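Side-chain contacts in Abbfa_003403 (Acinetobacter baumannii, PDB 4ZXH), which probably assembles and releases a small peptide or amide product, as a four-domain nonribosomal peptide synthetase carrying its intermediates on a phosphopantetheine arm: residues A[542-547]-A[676-681]; A[690-695]-A[703-708]; A[766-771]-A[845-850]; A[792-797]-A[859-864]; A[1102-1107]-A[1236-1241]. All blocks are in the same frame, centred on the assembly; numbering follows the deposited sequence.

Interaction 1 of 5, residues A[542-547]-A[676-681]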
# COMPACT_ATOMS: atom_id res chain seq x y z
N ALA A 542 27.91 41.46 9.89
CA ALA A 542 27.34 41.95 11.15
C ALA A 542 26.56 43.24 10.92
O ALA A 542 25.77 43.65 11.75
CB ALA A 542 28.44 42.15 12.18
N LEU A 543 26.78 43.88 9.78
CA LEU A 543 26.01 45.06 9.42
C LEU A 543 24.54 44.72 9.17
O LEU A 543 23.69 45.62 9.25
CB LEU A 543 26.60 45.73 8.17
CG LEU A 543 27.90 46.53 8.33
CD1 LEU A 543 28.55 46.84 6.99
CD2 LEU A 543 27.65 47.80 9.12
N LEU A 544 24.23 43.46 8.87
CA LEU A 544 22.87 43.07 8.43
C LEU A 544 21.82 43.32 9.52
O LEU A 544 20.85 44.04 9.28
CB LEU A 544 22.84 41.62 7.95
CG LEU A 544 21.51 40.97 7.57
CD1 LEU A 544 20.72 41.82 6.59
CD2 LEU A 544 21.77 39.58 6.95
N PRO A 545 22.01 42.75 10.73
CA PRO A 545 21.02 43.12 11.76
C PRO A 545 20.95 44.61 11.98
O PRO A 545 19.85 45.15 12.18
CB PRO A 545 21.53 42.41 13.02
CG PRO A 545 22.29 41.22 12.48
CD PRO A 545 22.95 41.72 11.22
N ALA A 546 22.09 45.29 11.92
CA ALA A 546 22.13 46.74 12.12
C ALA A 546 21.38 47.49 11.00
O ALA A 546 20.72 48.50 11.26
CB ALA A 546 23.56 47.21 12.21
N ALA A 547 21.45 47.00 9.77
CA ALA A 547 20.75 47.63 8.66
C ALA A 547 19.24 47.58 8.87
O ALA A 547 18.55 48.58 8.67
CB ALA A 547 21.14 46.98 7.34
N LEU A 676 13.27 36.17 13.19
CA LEU A 676 13.45 35.57 14.51
C LEU A 676 14.93 35.38 14.85
O LEU A 676 15.35 35.60 15.98
CB LEU A 676 12.75 34.21 14.58
CG LEU A 676 13.01 33.37 15.83
CD1 LEU A 676 12.35 33.99 17.05
CD2 LEU A 676 12.54 31.96 15.61
N GLU A 677 15.69 34.96 13.85
CA GLU A 677 17.10 34.64 14.01
C GLU A 677 17.96 35.87 14.24
O GLU A 677 18.92 35.85 15.01
CB GLU A 677 17.61 33.89 12.77
CG GLU A 677 16.72 32.76 12.29
CD GLU A 677 17.28 32.08 11.05
OE1 GLU A 677 18.29 32.57 10.50
OE2 GLU A 677 16.70 31.06 10.61
N LEU A 678 17.61 36.95 13.56
CA LEU A 678 18.42 38.16 13.60
C LEU A 678 18.07 39.10 14.77
O LEU A 678 18.84 39.99 15.11
CB LEU A 678 18.30 38.91 12.27
CG LEU A 678 18.77 38.12 11.04
CD1 LEU A 678 18.40 38.84 9.73
CD2 LEU A 678 20.29 37.81 11.08
N LEU A 679 16.91 38.91 15.40
CA LEU A 679 16.45 39.87 16.39
C LEU A 679 16.32 39.33 17.80
O LEU A 679 16.78 39.95 18.76
CB LEU A 679 15.10 40.45 15.99
CG LEU A 679 15.09 41.32 14.73
CD1 LEU A 679 13.70 41.91 14.53
CD2 LEU A 679 16.16 42.40 14.83
N ILE A 680 15.70 38.17 17.96
CA ILE A 680 15.25 37.79 19.29
C ILE A 680 16.35 37.65 20.36
O ILE A 680 16.06 37.84 21.54
CB ILE A 680 14.40 36.49 19.27
CG1 ILE A 680 13.46 36.47 20.48
CG2 ILE A 680 15.26 35.24 19.20
CD1 ILE A 680 12.51 35.29 20.54
N PRO A 681 17.62 37.36 19.97
CA PRO A 681 18.53 37.39 21.13
C PRO A 681 18.85 38.82 21.51
O PRO A 681 19.14 39.08 22.68
CB PRO A 681 19.79 36.66 20.63
CG PRO A 681 19.37 35.97 19.36
CD PRO A 681 18.30 36.84 18.77
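The five-membered ring of Pro545, the one cyclic group in the contact, presents two neighbouring atoms to Leu678: CG touches the methyl CD2 at 4.2 Å, and CB lies at the same distance from the main-chain O of Leu678. The ring and the leucine side chain cross at about a right angle, with Val690 also packing on Pro545 CG. Pro545 belongs to helix 543-553 and Leu678 to helix 674-679. Each helix joins two adjacent parallel strands in a beta-alpha-beta crossover, the first between strands 533-537 and 557-560, the second between strands 662-665 and 687-690. The contact therefore ties together the two sheet layers of the adenylation domain, and does so by apolar packing, with no hydrogen bond between the two segments. The backbones come close, with 5.9 Å between Pro545 CA and Leu678 CA. On the side of helix 674-679 the contact rests almost wholly on Leu678: its CG stands anti to the carbonyl carbon (chi1 -60°), which sends the forked end across to helix 543-553, so that one methyl serves Pro545 and the other Leu544. Leu678 also touches Ala665 of strand 662-665. Its neighbour Glu677 turns instead toward Thr667 and Gln715, both hydrogen-bonded to OE2. Leu544 is also in contact with Tyr669, and the fork is completed where Leu678 CD1 approaches Leu544 CG at 4.3 Å.

Interaction 2 of 5, residues A[690-695]-A[703-708]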
# COMPACT_ATOMS: atom_id res chain seq x y z
N VAL A 690 25.99 35.80 12.97
CA VAL A 690 25.61 35.90 11.57
C VAL A 690 26.48 34.96 10.74
O VAL A 690 27.68 35.19 10.56
CB VAL A 690 25.71 37.33 11.04
CG1 VAL A 690 25.28 37.38 9.60
CG2 VAL A 690 24.86 38.26 11.87
N CYS A 691 25.87 33.89 10.26
CA CYS A 691 26.59 32.84 9.56
C CYS A 691 26.81 33.17 8.09
O CYS A 691 25.85 33.37 7.35
CB CYS A 691 25.83 31.52 9.67
SG CYS A 691 26.73 30.13 8.97
N PRO A 692 28.08 33.21 7.66
CA PRO A 692 28.36 33.48 6.25
C PRO A 692 27.67 32.44 5.38
O PRO A 692 27.46 31.30 5.78
CB PRO A 692 29.89 33.36 6.15
CG PRO A 692 30.37 33.44 7.56
CD PRO A 692 29.29 32.87 8.42
N ARG A 693 27.32 32.85 4.18
CA ARG A 693 26.47 32.04 3.35
C ARG A 693 27.21 30.80 2.88
O ARG A 693 26.62 29.73 2.78
CB ARG A 693 25.97 32.86 2.17
CG ARG A 693 25.11 32.11 1.23
CD ARG A 693 24.70 33.02 0.12
NE ARG A 693 23.95 32.30 -0.90
CZ ARG A 693 24.49 31.82 -2.02
NH1 ARG A 693 25.79 31.99 -2.25
NH2 ARG A 693 23.72 31.18 -2.89
N GLU A 694 28.51 30.94 2.63
CA GLU A 694 29.29 29.79 2.16
C GLU A 694 29.38 28.70 3.22
O GLU A 694 29.53 27.53 2.89
CB GLU A 694 30.69 30.22 1.72
CG GLU A 694 30.75 30.78 0.29
CD GLU A 694 32.03 31.54 -0.02
OE1 GLU A 694 32.90 31.64 0.88
OE2 GLU A 694 32.17 32.03 -1.16
N VAL A 695 29.28 29.08 4.49
CA VAL A 695 29.39 28.12 5.57
C VAL A 695 28.08 27.33 5.73
O VAL A 695 28.10 26.12 6.00
CB VAL A 695 29.76 28.82 6.90
CG1 VAL A 695 29.83 27.84 8.05
CG2 VAL A 695 31.08 29.53 6.77
N VAL A 703 29.22 22.00 10.33
CA VAL A 703 29.56 21.20 11.51
C VAL A 703 30.71 21.85 12.28
O VAL A 703 30.70 21.88 13.51
CB VAL A 703 29.96 19.76 11.14
CG1 VAL A 703 30.48 19.03 12.37
CG2 VAL A 703 28.77 19.01 10.56
N ASP A 704 31.68 22.40 11.55
CA ASP A 704 32.85 23.00 12.19
C ASP A 704 32.52 24.33 12.84
O ASP A 704 33.02 24.64 13.93
CB ASP A 704 33.99 23.18 11.18
CG ASP A 704 34.66 21.87 10.81
OD1 ASP A 704 34.43 20.84 11.49
OD2 ASP A 704 35.44 21.88 9.83
N TYR A 705 31.69 25.14 12.18
CA TYR A 705 31.32 26.43 12.72
C TYR A 705 30.49 26.23 13.99
O TYR A 705 30.56 27.04 14.91
CB TYR A 705 30.53 27.26 11.70
CG TYR A 705 30.48 28.75 12.00
CD1 TYR A 705 31.29 29.66 11.31
CD2 TYR A 705 29.64 29.26 13.00
CE1 TYR A 705 31.25 31.02 11.59
CE2 TYR A 705 29.60 30.61 13.29
CZ TYR A 705 30.40 31.49 12.59
OH TYR A 705 30.36 32.84 12.87
N LEU A 706 29.73 25.13 14.03
CA LEU A 706 28.87 24.83 15.18
C LEU A 706 29.67 24.40 16.41
O LEU A 706 29.50 24.97 17.48
CB LEU A 706 27.85 23.75 14.83
CG LEU A 706 26.58 24.15 14.08
CD1 LEU A 706 25.85 22.91 13.61
CD2 LEU A 706 25.66 25.00 14.93
N ASN A 707 30.51 23.37 16.24
CA ASN A 707 31.36 22.85 17.32
C ASN A 707 32.23 23.94 17.93
O ASN A 707 32.55 23.90 19.12
CB ASN A 707 32.27 21.72 16.82
CG ASN A 707 31.55 20.39 16.69
OD1 ASN A 707 31.72 19.66 15.71
ND2 ASN A 707 30.74 20.05 17.69
N ALA A 708 32.59 24.90 17.09
CA ALA A 708 33.42 26.02 17.52
C ALA A 708 32.62 27.02 18.35
O ALA A 708 32.86 27.17 19.54
CB ALA A 708 34.05 26.70 16.32
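Tyr705 is the hub of this contact, and three residues of segment 690-695 gather around its ring. Val695 CG1 packs on Tyr705 CB at 3.8 Å and reaches on to CD1, the two side chains crossing at about a right angle. Further along the ring, Pro692 CD approaches Tyr705 CE1 at 4.2 Å. Cys691 SG stands above the face, 5.0 Å from the centroid of the Tyr705 ring and only 7° off its normal, a long sulfur-aromatic contact. The ring reaches this group because Tyr705 CG lies anti to the backbone N (chi1 -162°), extending from the helix toward the chain that leaves strand 687-690. That chain is shaped in turn by the bond from Val695 N to Pro692 O, 3.1 Å, which folds it into a weakly bonded helical turn. Further out, Leu664 of strand 662-665 touches both Cys691 and Tyr705, while Arg540 NE bonds Cys691 O. Helix 699-709 thus sits on the sheet within the beta-alpha-beta crossover from strand 687-690 to strand 713-716. With no hydrogen bond across the contact, the tyrosine serves here as a large apolar surface, placed mainly by shape, with at most a weak contribution from the sulfur above its face.

Interaction 3 of 5, residues A[766-771]-A[845-850]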
# COMPACT_ATOMS: atom_id res chain seq x y z
N THR A 766 3.82 33.49 5.25
CA THR A 766 4.38 34.83 5.35
C THR A 766 3.29 35.87 5.67
O THR A 766 3.55 36.88 6.33
CB THR A 766 5.12 35.22 4.03
OG1 THR A 766 6.25 34.36 3.81
CG2 THR A 766 5.62 36.66 4.07
N GLU A 767 2.06 35.59 5.23
CA GLU A 767 0.94 36.52 5.40
C GLU A 767 0.43 36.63 6.84
O GLU A 767 -0.39 37.49 7.14
CB GLU A 767 -0.22 36.11 4.48
CG GLU A 767 0.01 36.35 2.99
CD GLU A 767 0.76 35.21 2.28
OE1 GLU A 767 1.48 34.45 2.97
OE2 GLU A 767 0.63 35.09 1.04
N THR A 768 0.89 35.77 7.75
CA THR A 768 0.44 35.89 9.14
C THR A 768 1.63 36.02 10.08
O THR A 768 1.52 35.76 11.28
CB THR A 768 -0.46 34.71 9.58
OG1 THR A 768 0.20 33.46 9.31
CG2 THR A 768 -1.78 34.74 8.84
N THR A 769 2.75 36.42 9.49
CA THR A 769 3.99 36.82 10.17
C THR A 769 4.84 35.67 10.73
O THR A 769 4.66 35.25 11.87
CB THR A 769 3.72 37.81 11.31
OG1 THR A 769 2.89 38.86 10.81
CG2 THR A 769 5.02 38.40 11.82
N VAL A 770 5.77 35.21 9.89
CA VAL A 770 6.76 34.17 10.20
C VAL A 770 6.14 32.83 10.58
O VAL A 770 5.94 31.97 9.73
CB VAL A 770 7.74 34.61 11.31
CG1 VAL A 770 8.90 33.64 11.36
CG2 VAL A 770 8.26 36.03 11.05
N TRP A 771 5.85 32.63 11.86
CA TRP A 771 5.18 31.41 12.28
C TRP A 771 3.85 31.76 12.94
O TRP A 771 3.69 32.85 13.50
CB TRP A 771 6.05 30.60 13.26
CG TRP A 771 7.48 30.29 12.80
CD1 TRP A 771 8.64 30.60 13.47
CD2 TRP A 771 7.89 29.57 11.62
NE1 TRP A 771 9.73 30.12 12.77
CE2 TRP A 771 9.31 29.50 11.63
CE3 TRP A 771 7.20 28.99 10.54
CZ2 TRP A 771 10.04 28.88 10.61
CZ3 TRP A 771 7.94 28.37 9.53
CH2 TRP A 771 9.35 28.32 9.57
N ARG A 845 -11.02 39.74 11.14
CA ARG A 845 -10.34 39.55 9.87
C ARG A 845 -9.56 38.23 9.88
O ARG A 845 -8.91 37.89 10.88
CB ARG A 845 -9.42 40.74 9.61
CG ARG A 845 -8.91 40.88 8.19
CD ARG A 845 -8.34 42.27 8.02
NE ARG A 845 -7.73 42.52 6.71
CZ ARG A 845 -6.42 42.63 6.51
NH1 ARG A 845 -5.58 42.51 7.54
NH2 ARG A 845 -5.96 42.87 5.29
N LEU A 846 -9.64 37.49 8.78
CA LEU A 846 -8.98 36.19 8.65
C LEU A 846 -8.20 36.07 7.35
O LEU A 846 -8.49 36.76 6.37
CB LEU A 846 -9.99 35.04 8.69
CG LEU A 846 -11.02 34.92 9.80
CD1 LEU A 846 -11.91 33.72 9.51
CD2 LEU A 846 -10.32 34.79 11.12
N TYR A 847 -7.23 35.17 7.34
CA TYR A 847 -6.41 34.94 6.17
C TYR A 847 -6.59 33.53 5.65
O TYR A 847 -6.55 32.56 6.41
CB TYR A 847 -4.93 35.20 6.45
CG TYR A 847 -4.04 34.70 5.32
CD1 TYR A 847 -4.02 35.34 4.08
CD2 TYR A 847 -3.26 33.56 5.48
CE1 TYR A 847 -3.23 34.87 3.04
CE2 TYR A 847 -2.47 33.08 4.44
CZ TYR A 847 -2.45 33.74 3.23
OH TYR A 847 -1.66 33.26 2.22
N ARG A 848 -6.77 33.43 4.34
CA ARG A 848 -7.02 32.17 3.64
C ARG A 848 -5.70 31.57 3.12
O ARG A 848 -5.06 32.10 2.19
CB ARG A 848 -7.99 32.44 2.50
CG ARG A 848 -8.27 31.29 1.62
CD ARG A 848 -9.29 31.65 0.56
NE ARG A 848 -9.95 30.43 0.12
CZ ARG A 848 -11.09 30.41 -0.55
NH1 ARG A 848 -11.68 31.56 -0.86
NH2 ARG A 848 -11.63 29.25 -0.91
N THR A 849 -5.29 30.45 3.72
CA THR A 849 -3.94 29.93 3.49
C THR A 849 -3.76 29.02 2.29
O THR A 849 -2.63 28.76 1.88
CB THR A 849 -3.45 29.15 4.69
OG1 THR A 849 -4.23 27.95 4.79
CG2 THR A 849 -3.59 29.97 5.95
N GLY A 850 -4.83 28.49 1.74
CA GLY A 850 -4.70 27.60 0.60
C GLY A 850 -4.05 26.28 0.98
O GLY A 850 -3.75 25.47 0.09
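A 3-10 turn at residues 766-767 and the loop after it run up to strand 846-855 without pairing with it, the nearest CA atoms, those of Thr768 and Tyr847, being 7.5 Å apart. The gap is filled by the ring of Tyr847, held out from its strand with CG anti to the backbone N. Glu767 lies across this ring. Its CB sits over one face, 3.6 Å from the centroid of the Tyr847 ring, in a CH-pi contact 16° off the normal. CG follows toward the phenol end of the ring, where it is 3.6 Å from Tyr847 CZ. A bend at chi2 (85°) then carries the carboxylate along the ring toward the hydroxyl, with the two planes 27° apart; Glu767 OE2 comes to 3.2 Å from Tyr847 OH. Glu767 OE2 is hydrogen-bonded to the hydroxyl of Tyr823. In sequence, Thr766 and Glu767 end the YGPTE signature (A5) of adenylation enzymes, and Tyr847 opens the YRTGD signature (A7); in relatives both border the nucleotide pocket, so the contact joins two core motifs of the domain. Thr768 comes from the same side of the ring plane, nearer the CB end, its side chain crossing the tyrosine at about a right angle. Its methyl CG2 lies 3.9 Å from Tyr847 CD2, while OG1 bonds Ser772 OG. Beyond the two segments Phe834 also meets the Tyr847 ring, and main-chain bonding to Ile814 of strand 809-816 fixes the strand from which the tyrosine projects.

Interaction 4 of 5, residues A[792-797]-A[859-864]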
# COMPACT_ATOMS: atom_id res chain seq x y z
N THR A 792 -3.62 34.29 18.05
CA THR A 792 -3.75 33.63 16.77
C THR A 792 -4.90 32.63 16.89
O THR A 792 -5.06 31.97 17.93
CB THR A 792 -2.44 32.91 16.36
OG1 THR A 792 -1.34 33.83 16.39
CG2 THR A 792 -2.57 32.32 14.97
N GLN A 793 -5.74 32.54 15.87
CA GLN A 793 -6.77 31.52 15.89
C GLN A 793 -6.70 30.69 14.62
O GLN A 793 -6.48 31.22 13.53
CB GLN A 793 -8.16 32.13 16.06
CG GLN A 793 -8.28 33.06 17.26
CD GLN A 793 -7.92 34.49 16.93
OE1 GLN A 793 -8.43 35.05 15.95
NE2 GLN A 793 -7.02 35.08 17.71
N LEU A 794 -6.86 29.38 14.78
CA LEU A 794 -6.84 28.48 13.65
C LEU A 794 -8.24 27.93 13.42
O LEU A 794 -8.92 27.54 14.37
CB LEU A 794 -5.84 27.34 13.90
CG LEU A 794 -4.45 27.81 14.33
CD1 LEU A 794 -3.50 26.64 14.40
CD2 LEU A 794 -3.94 28.86 13.38
N TYR A 795 -8.67 27.93 12.16
CA TYR A 795 -9.98 27.44 11.77
C TYR A 795 -9.84 26.50 10.58
O TYR A 795 -9.04 26.76 9.68
CB TYR A 795 -10.92 28.60 11.42
CG TYR A 795 -11.07 29.69 12.46
CD1 TYR A 795 -11.94 29.56 13.54
CD2 TYR A 795 -10.37 30.89 12.35
CE1 TYR A 795 -12.08 30.57 14.50
CE2 TYR A 795 -10.50 31.90 13.29
CZ TYR A 795 -11.35 31.74 14.36
OH TYR A 795 -11.47 32.76 15.29
N VAL A 796 -10.62 25.41 10.55
CA VAL A 796 -10.60 24.51 9.40
C VAL A 796 -11.95 24.55 8.69
O VAL A 796 -12.95 24.11 9.24
CB VAL A 796 -10.26 23.06 9.80
CG1 VAL A 796 -10.13 22.18 8.57
CG2 VAL A 796 -8.97 23.02 10.61
N LEU A 797 -11.96 25.08 7.47
CA LEU A 797 -13.20 25.33 6.74
C LEU A 797 -13.38 24.50 5.47
O LEU A 797 -12.41 24.03 4.87
CB LEU A 797 -13.29 26.81 6.39
CG LEU A 797 -13.11 27.76 7.58
CD1 LEU A 797 -13.36 29.18 7.14
CD2 LEU A 797 -14.03 27.38 8.73
N GLY A 859 -8.06 16.84 18.20
CA GLY A 859 -8.00 18.28 18.40
C GLY A 859 -6.73 18.85 17.79
O GLY A 859 -6.49 20.06 17.81
N ARG A 860 -5.90 17.95 17.26
CA ARG A 860 -4.66 18.33 16.60
C ARG A 860 -4.93 18.70 15.15
O ARG A 860 -5.93 18.26 14.57
CB ARG A 860 -3.65 17.18 16.65
CG ARG A 860 -3.10 16.85 18.02
CD ARG A 860 -2.06 15.74 17.93
NE ARG A 860 -2.55 14.60 17.16
CZ ARG A 860 -1.86 13.98 16.20
NH1 ARG A 860 -0.64 14.40 15.89
NH2 ARG A 860 -2.39 12.95 15.56
N LEU A 861 -4.04 19.49 14.57
CA LEU A 861 -4.10 19.78 13.15
C LEU A 861 -2.94 19.11 12.44
O LEU A 861 -1.79 19.30 12.83
CB LEU A 861 -4.03 21.29 12.89
CG LEU A 861 -5.11 22.14 13.54
CD1 LEU A 861 -4.87 23.57 13.12
CD2 LEU A 861 -6.47 21.66 13.10
N THR A 862 -3.21 18.34 11.40
CA THR A 862 -2.12 17.82 10.60
C THR A 862 -2.23 18.39 9.19
O THR A 862 -3.32 18.76 8.73
CB THR A 862 -2.07 16.27 10.56
OG1 THR A 862 -3.25 15.74 9.95
CG2 THR A 862 -1.96 15.73 11.97
N HIS A 863 -1.07 18.47 8.54
CA HIS A 863 -0.91 19.21 7.30
C HIS A 863 -0.78 18.23 6.14
O HIS A 863 -0.16 17.19 6.27
CB HIS A 863 0.33 20.08 7.40
CG HIS A 863 0.41 21.14 6.36
ND1 HIS A 863 0.81 20.88 5.06
CD2 HIS A 863 0.18 22.47 6.42
CE1 HIS A 863 0.81 22.01 4.38
NE2 HIS A 863 0.42 22.99 5.17
N HIS A 864 -1.40 18.56 5.01
CA HIS A 864 -1.49 17.65 3.88
C HIS A 864 -1.40 18.48 2.61
O HIS A 864 -1.92 18.11 1.55
CB HIS A 864 -2.80 16.87 3.94
CG HIS A 864 -2.97 16.08 5.20
ND1 HIS A 864 -2.66 14.73 5.29
CD2 HIS A 864 -3.39 16.45 6.44
CE1 HIS A 864 -2.91 14.31 6.52
NE2 HIS A 864 -3.35 15.33 7.24
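Leu861 drives its forked end between Leu794 and Val796, and the whole of the close packing rests on these three buried side chains. Its CD1 meets Leu794 CD1 at 3.6 Å and also lies 4.0 Å from Leu794 CB, the two leucines leaning across one another at a slant. Its CD2 takes the second partner, Val796 CG2, at 3.8 Å; here the side chains slide past each other in opposite directions. The fork is aimed by a first torsion that puts Leu861 CG anti to the carbonyl carbon (chi1 -58°). The backbones stay well apart, 8.9 Å between Val796 CA and Leu861 CA, as expected of strands that face each other without pairing. Strand 792-797 pairs with 809-816, and strand 861-863 with 846-855, which in turn pairs with 809-816; the antiparallel sheet curls so that strands 792-797 and 861-863 face each other, consistent with the distorted beta-barrel of adenylating enzymes. Leu812 of strand 809-816 supports Leu794 within this core, and Val804 touches Val796. The other side of segment 859-864 is different: partly exposed and polar. There Thr862 OG1 and His864 NE2 share a hydrogen bond of 2.7 Å, OG1 also bonds Arg856, and His864 ND1 bonds Glu879. Arg860 forms a salt bridge with Asp858. The side-chain hydrogen bonds of segment 859-864 thus lie away from Leu861, whereas the inner contact consists of methyl groups in dispersion contact, which depend on shape and burial and not on bond direction.

Interaction 5 of 5, residues A[1102-1107]-A[1236-1241]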
# COMPACT_ATOMS: atom_id res chain seq x y z
N ILE A 1102 19.56 -29.83 -12.01
CA ILE A 1102 19.03 -29.66 -10.66
C ILE A 1102 19.95 -30.20 -9.55
O ILE A 1102 20.00 -29.65 -8.45
CB ILE A 1102 17.66 -30.33 -10.53
CG1 ILE A 1102 16.68 -29.68 -11.52
CG2 ILE A 1102 17.14 -30.23 -9.12
CD1 ILE A 1102 16.46 -30.49 -12.79
N GLU A 1103 20.68 -31.28 -9.83
CA GLU A 1103 21.59 -31.83 -8.83
C GLU A 1103 23.00 -31.96 -9.41
O GLU A 1103 23.16 -32.36 -10.56
CB GLU A 1103 21.11 -33.20 -8.33
CG GLU A 1103 21.86 -33.70 -7.11
CD GLU A 1103 21.62 -35.17 -6.84
OE1 GLU A 1103 20.80 -35.78 -7.56
OE2 GLU A 1103 22.27 -35.73 -5.93
N ALA A 1104 24.01 -31.61 -8.63
CA ALA A 1104 25.37 -31.66 -9.13
C ALA A 1104 25.80 -33.08 -9.50
O ALA A 1104 25.44 -34.05 -8.81
CB ALA A 1104 26.32 -31.06 -8.11
N ASP A 1105 26.53 -33.20 -10.61
CA ASP A 1105 27.13 -34.45 -11.07
C ASP A 1105 26.10 -35.48 -11.54
O ASP A 1105 26.45 -36.64 -11.80
CB ASP A 1105 28.01 -35.05 -9.96
CG ASP A 1105 29.18 -34.15 -9.56
OD1 ASP A 1105 29.92 -33.64 -10.45
OD2 ASP A 1105 29.35 -33.92 -8.33
N ALA A 1106 24.85 -35.07 -11.67
CA ALA A 1106 23.76 -36.02 -11.94
C ALA A 1106 23.51 -36.21 -13.44
O ALA A 1106 22.79 -37.13 -13.83
CB ALA A 1106 22.48 -35.57 -11.25
N ALA A 1107 24.08 -35.33 -14.26
CA ALA A 1107 23.96 -35.49 -15.71
C ALA A 1107 24.63 -36.77 -16.14
O ALA A 1107 25.79 -37.03 -15.78
CB ALA A 1107 24.57 -34.31 -16.44
N PHE A 1236 25.66 -21.86 -12.29
CA PHE A 1236 26.25 -21.83 -13.62
C PHE A 1236 27.03 -23.14 -13.88
O PHE A 1236 26.98 -23.68 -14.99
CB PHE A 1236 27.13 -20.59 -13.79
CG PHE A 1236 27.76 -20.46 -15.15
CD1 PHE A 1236 27.04 -19.91 -16.21
CD2 PHE A 1236 29.07 -20.86 -15.37
CE1 PHE A 1236 27.61 -19.79 -17.48
CE2 PHE A 1236 29.66 -20.74 -16.63
CZ PHE A 1236 28.92 -20.20 -17.68
N ARG A 1237 27.70 -23.68 -12.87
CA ARG A 1237 28.39 -24.96 -13.02
C ARG A 1237 27.45 -26.11 -13.39
O ARG A 1237 27.80 -26.94 -14.24
CB ARG A 1237 29.15 -25.33 -11.75
CG ARG A 1237 30.55 -24.76 -11.67
CD ARG A 1237 31.48 -25.71 -10.95
NE ARG A 1237 32.86 -25.22 -10.97
CZ ARG A 1237 33.75 -25.57 -11.89
NH1 ARG A 1237 33.40 -26.39 -12.88
NH2 ARG A 1237 34.99 -25.08 -11.84
N LEU A 1238 26.27 -26.17 -12.77
CA LEU A 1238 25.31 -27.21 -13.11
C LEU A 1238 25.02 -27.17 -14.61
O LEU A 1238 24.97 -28.21 -15.27
CB LEU A 1238 24.01 -27.06 -12.32
CG LEU A 1238 24.09 -27.23 -10.80
CD1 LEU A 1238 22.72 -27.19 -10.16
CD2 LEU A 1238 24.78 -28.53 -10.49
N TYR A 1239 24.84 -25.97 -15.15
CA TYR A 1239 24.41 -25.83 -16.53
C TYR A 1239 25.54 -26.11 -17.49
O TYR A 1239 25.34 -26.70 -18.55
CB TYR A 1239 23.83 -24.43 -16.80
CG TYR A 1239 22.69 -24.06 -15.88
CD1 TYR A 1239 21.90 -25.04 -15.27
CD2 TYR A 1239 22.39 -22.72 -15.60
CE1 TYR A 1239 20.86 -24.71 -14.42
CE2 TYR A 1239 21.35 -22.37 -14.75
CZ TYR A 1239 20.59 -23.37 -14.16
OH TYR A 1239 19.56 -23.04 -13.31
N PHE A 1240 26.74 -25.69 -17.12
CA PHE A 1240 27.89 -25.93 -17.96
C PHE A 1240 28.23 -27.42 -17.92
O PHE A 1240 28.43 -28.03 -18.96
CB PHE A 1240 29.09 -25.08 -17.52
CG PHE A 1240 30.24 -25.12 -18.49
CD1 PHE A 1240 30.01 -25.08 -19.85
CD2 PHE A 1240 31.55 -25.18 -18.03
CE1 PHE A 1240 31.06 -25.12 -20.75
CE2 PHE A 1240 32.60 -25.22 -18.91
CZ PHE A 1240 32.36 -25.19 -20.28
N ASP A 1241 28.26 -28.01 -16.72
CA ASP A 1241 28.55 -29.44 -16.56
C ASP A 1241 27.57 -30.33 -17.32
O ASP A 1241 27.97 -31.31 -17.97
CB ASP A 1241 28.56 -29.83 -15.09
CG ASP A 1241 29.84 -29.41 -14.37
OD1 ASP A 1241 30.82 -28.96 -15.03
OD2 ASP A 1241 29.85 -29.55 -13.12
O HOH W 1 27.46 -30.36 -11.74
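Leu1238 leaves helix 1233-1251 with CB directed at the loop 1102-1107, and CG stands anti to the carbonyl carbon (chi1 -64°), beside the backbone N. From CG the side chain forks. The methyl CD1 goes to the main chain of Ile1102, coming 4.0 Å from its O, while CD2 presses on the next two residues: it lies 4.0 Å from Glu1103 C, 3.5 Å from Ala1104 CA and 3.8 Å from Ala1104 CB. The leucine thus packs chiefly against backbone, on a stretch where a type II beta turn runs from Glu1103 to Ala1106, closed by a weak bond from Ala1106 N to Glu1103 O. In the alpha/beta-hydrolase fold of the thioesterase domain this loop follows strand 1093-1096 and leads to helix 1111-1125. Helix 1233-1251 ends the helical excursion between strands 1157-1163 and 1262-1267, the place where related thioesterases carry their lid. Farther along the helix the contact becomes polar and is bridged by a water. Asp1105 N, in the turn, donates to this water at 3.2 Å from that N, and the same water donates to Asp1241 OD2 at 2.9 Å. The bridge lies near two acidic groups, Asp1105 OD1 and Asp1241 OD2 being 4.9 Å apart, so some mutual repulsion is likely. At the end of the segment, Ala1107 packs on Thr1242 and Ala1245 of the same helix.

Interactions 1, 3 and 4 are buried, interaction 2 is partly so, and interaction 5 lies at the surface of the thioesterase domain, its centre at least 62 Å from those of the others. Interactions 1 and 2 touch through Pro545 and Val690 and share the strand 662-665 to 687-690 region of one sheet. Interactions 3 and 4 meet where Leu846 packs on Tyr795, and both draw on the curled antiparallel sheet. Chemistry follows place: aliphatic packing without hydrogen bonds in interactions 1 and 4, aromatic faces met by sulfur or a glutamate chain in interactions 2 and 3, and a leucine set on loop backbone beside a water bridge in interaction 5.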